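Local coordinates for protein UDP-N-acetylglucosamine 2-epimerase (Methanocaldococcus jannaschii, PDB 4NES) that probably catalyses the reversible epimerisation at C-2 of UDP-N-acetylglucosamine to UDP-N-acetylmannosamine, at residues G290-A295 with T309-T314. Sequence-based numbering, arbitrary orientation.
Sequences GVQEEA and TERPET. With UDP (uridine-5'-diphosphate), chain C.
A buried polar contact, carried by a salt bridge from Glu293 to Arg311 and a hydrogen bond from Thr309 to Gln292, ties the UDP-binding helix 289-298 of this GT-B fold to the loop leading into helix 313-316. Arg311 grips Glu293 side-on: NH2 stands 2.7 Å and NE 2.9 Å from the single oxygen OE2. That oxygen lies in the guanidinium plane, yet both nitrogens approach it from one face of the carboxylate, the two planes being 71° apart. The arginine's other terminal nitrogen, NH1, reaches OE2 of Glu310 at 2.9 Å, an atom that also pairs with Arg306; Lys15 takes OE1 of Glu293. The OE2 atoms of Glu293 and Glu310 lie 7.0 Å apart, and a guanidinium, with N-H groups pointing several ways, suits the place between them. An alanine in place of Arg311 would probably leave Glu293 and Glu310 short of a shared counter-charge and the loop less firmly tied to the helix.

Beside this network, Gln292 reaches out in an extended chain to accept from Thr309 OG1 at OE1, 2.7 Å away, while its NE2 donates to Ser288 O; an amide suits a place needing both acceptor and donor. Thr309 OG1, anti to its backbone N (chi1 179°), also accepts from Arg311 N in an ST turn, which probably helps to set the course of the loop.

On the same helix Gly290 N donates to O1B of UDP, where a side chain would crowd C5', and Glu294 accepts from O2' at OE1 and from O3' at OE2. The contact thus joins buried, paired charges to a neutral amide-hydroxyl bond, with Lys15 and Arg306 supplying further positive charge to the two carboxylates.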
loop_
_atom_site.group_PDB
_atom_site.type_symbol
_atom_site.label_atom_id
_atom_site.label_comp_id
_atom_site.label_asym_id
_atom_site.label_seq_id
_atom_site.Cartn_x
_atom_site.Cartn_y
_atom_site.Cartn_z
ATOM N N GLY A 290 14.054 -17.454 0.650
ATOM C CA GLY A 290 14.042 -18.592 1.548
ATOM C C GLY A 290 15.287 -19.457 1.451
ATOM O O GLY A 290 15.759 -19.961 2.468
ATOM N N VAL A 291 15.827 -19.628 0.247
ATOM C CA VAL A 291 17.007 -20.477 0.094
ATOM C C VAL A 291 18.226 -19.840 0.773
ATOM O O VAL A 291 19.043 -20.548 1.351
ATOM C CB VAL A 291 17.276 -20.830 -1.372
ATOM C CG1 VAL A 291 18.573 -21.603 -1.525
ATOM C CG2 VAL A 291 16.115 -21.639 -1.935
ATOM N N GLN A 292 18.340 -18.514 0.740
ATOM C CA GLN A 292 19.424 -17.840 1.463
ATOM C C GLN A 292 19.365 -18.185 2.948
ATOM O O GLN A 292 20.392 -18.448 3.581
ATOM C CB GLN A 292 19.321 -16.319 1.316
ATOM C CG GLN A 292 19.693 -15.780 -0.049
ATOM C CD GLN A 292 19.458 -14.292 -0.106
ATOM O OE1 GLN A 292 20.184 -13.517 0.511
ATOM N NE2 GLN A 292 18.424 -13.881 -0.835
ATOM N N GLU A 293 18.161 -18.178 3.507
ATOM C CA GLU A 293 17.973 -18.515 4.912
ATOM C C GLU A 293 18.295 -19.976 5.201
ATOM O O GLU A 293 19.013 -20.278 6.153
ATOM C CB GLU A 293 16.543 -18.180 5.339
ATOM C CG GLU A 293 16.302 -16.675 5.378
ATOM C CD GLU A 293 14.842 -16.284 5.257
ATOM O OE1 GLU A 293 14.008 -17.147 4.920
ATOM O OE2 GLU A 293 14.539 -15.092 5.484
ATOM N N GLU A 294 17.768 -20.878 4.379
ATOM C CA GLU A 294 18.023 -22.301 4.563
ATOM C C GLU A 294 19.493 -22.664 4.423
ATOM O O GLU A 294 19.999 -23.479 5.187
ATOM C CB GLU A 294 17.150 -23.123 3.616
ATOM C CG GLU A 294 15.689 -22.998 4.008
ATOM C CD GLU A 294 14.727 -23.471 2.955
ATOM O OE1 GLU A 294 15.120 -23.613 1.774
ATOM O OE2 GLU A 294 13.551 -23.681 3.307
ATOM N N ALA A 295 20.177 -22.058 3.455
ATOM C CA ALA A 295 21.608 -22.297 3.282
ATOM C C ALA A 295 22.333 -21.931 4.575
ATOM O O ALA A 295 23.188 -22.676 5.061
ATOM C CB ALA A 295 22.142 -21.486 2.109
ATOM N N THR A 309 20.322 -7.820 -0.714
ATOM C CA THR A 309 19.468 -8.828 -0.115
ATOM C C THR A 309 18.688 -8.210 1.035
ATOM O O THR A 309 19.117 -7.221 1.629
ATOM C CB THR A 309 20.278 -10.056 0.384
ATOM O OG1 THR A 309 19.380 -10.993 0.990
ATOM C CG2 THR A 309 21.326 -9.641 1.423
ATOM N N GLU A 310 17.531 -8.782 1.338
ATOM C CA GLU A 310 16.751 -8.317 2.474
ATOM C C GLU A 310 16.995 -9.201 3.686
ATOM O O GLU A 310 16.366 -9.023 4.723
ATOM C CB GLU A 310 15.251 -8.185 2.151
ATOM C CG GLU A 310 14.570 -9.428 1.619
ATOM C CD GLU A 310 15.049 -9.779 0.235
ATOM O OE1 GLU A 310 14.821 -8.981 -0.700
ATOM O OE2 GLU A 310 15.677 -10.842 0.098
ATOM N N ARG A 311 17.928 -10.141 3.560
ATOM C CA ARG A 311 18.425 -10.840 4.746
ATOM C C ARG A 311 19.935 -10.656 4.860
ATOM O O ARG A 311 20.714 -11.599 4.677
ATOM C CB ARG A 311 17.955 -12.317 4.854
ATOM C CG ARG A 311 17.973 -13.145 3.578
ATOM C CD ARG A 311 16.720 -12.932 2.733
ATOM N NE ARG A 311 15.497 -13.475 3.332
ATOM C CZ ARG A 311 14.291 -13.363 2.784
ATOM N NH1 ARG A 311 14.132 -12.699 1.650
ATOM N NH2 ARG A 311 13.237 -13.893 3.388
ATOM N N PRO A 312 20.360 -9.421 5.180
ATOM C CA PRO A 312 21.776 -9.071 5.229
ATOM C C PRO A 312 22.502 -9.790 6.347
ATOM O O PRO A 312 23.722 -9.827 6.305
ATOM C CB PRO A 312 21.752 -7.559 5.503
ATOM C CG PRO A 312 20.445 -7.339 6.191
ATOM C CD PRO A 312 19.512 -8.252 5.490
ATOM N N GLU A 313 21.764 -10.340 7.312
ATOM C CA GLU A 313 22.384 -11.057 8.418
ATOM C C GLU A 313 23.181 -12.263 7.898
ATOM O O GLU A 313 24.203 -12.629 8.465
ATOM C CB GLU A 313 21.332 -11.474 9.459
ATOM C CG GLU A 313 20.203 -10.433 9.660
ATOM C CD GLU A 313 19.146 -10.518 8.584
ATOM O OE1 GLU A 313 19.316 -11.378 7.710
ATOM O OE2 GLU A 313 18.121 -9.748 8.602
ATOM N N THR A 314 22.735 -12.854 6.794
ATOM C CA THR A 314 23.463 -13.983 6.207
ATOM C C THR A 314 24.828 -13.563 5.669
ATOM O O THR A 314 25.791 -14.325 5.727
ATOM C CB THR A 314 22.668 -14.646 5.082
ATOM O OG1 THR A 314 22.462 -13.700 4.022
ATOM C CG2 THR A 314 21.328 -15.140 5.604
HETATM N N1 UDP C . 11.845 -24.991 -2.481
HETATM C C2 UDP C . 11.315 -26.226 -2.640
HETATM N N3 UDP C . 11.525 -26.903 -3.791
HETATM C C4 UDP C . 12.249 -26.391 -4.810
HETATM C C5 UDP C . 12.811 -25.113 -4.682
HETATM C C6 UDP C . 12.575 -24.426 -3.486
HETATM O O2 UDP C . 10.644 -26.739 -1.741
HETATM O O4 UDP C . 12.428 -27.127 -5.977
HETATM C "C1'" UDP C . 11.612 -24.184 -1.270
HETATM C "C2'" UDP C . 12.751 -23.764 -0.501
HETATM O "O2'" UDP C . 13.210 -24.815 0.320
HETATM C "C3'" UDP C . 12.251 -22.589 0.225
HETATM C "C4'" UDP C . 11.223 -22.044 -0.649
HETATM O "O4'" UDP C . 11.054 -22.948 -1.713
HETATM O "O3'" UDP C . 11.689 -22.886 1.474
HETATM C "C5'" UDP C . 11.583 -20.730 -1.254
HETATM O "O5'" UDP C . 10.623 -20.300 -2.189
HETATM P PA UDP C . 10.999 -19.434 -3.462
HETATM O O1A UDP C . 10.112 -19.881 -4.605
HETATM O O2A UDP C . 12.471 -19.607 -3.766
HETATM O O3A UDP C . 10.627 -17.931 -3.162
HETATM P PB UDP C . 11.259 -16.794 -2.287
HETATM O O1B UDP C . 11.762 -17.368 -0.971
HETATM O O2B UDP C . 12.356 -16.128 -3.076
HETATM O O3B UDP C . 10.096 -15.860 -2.094
#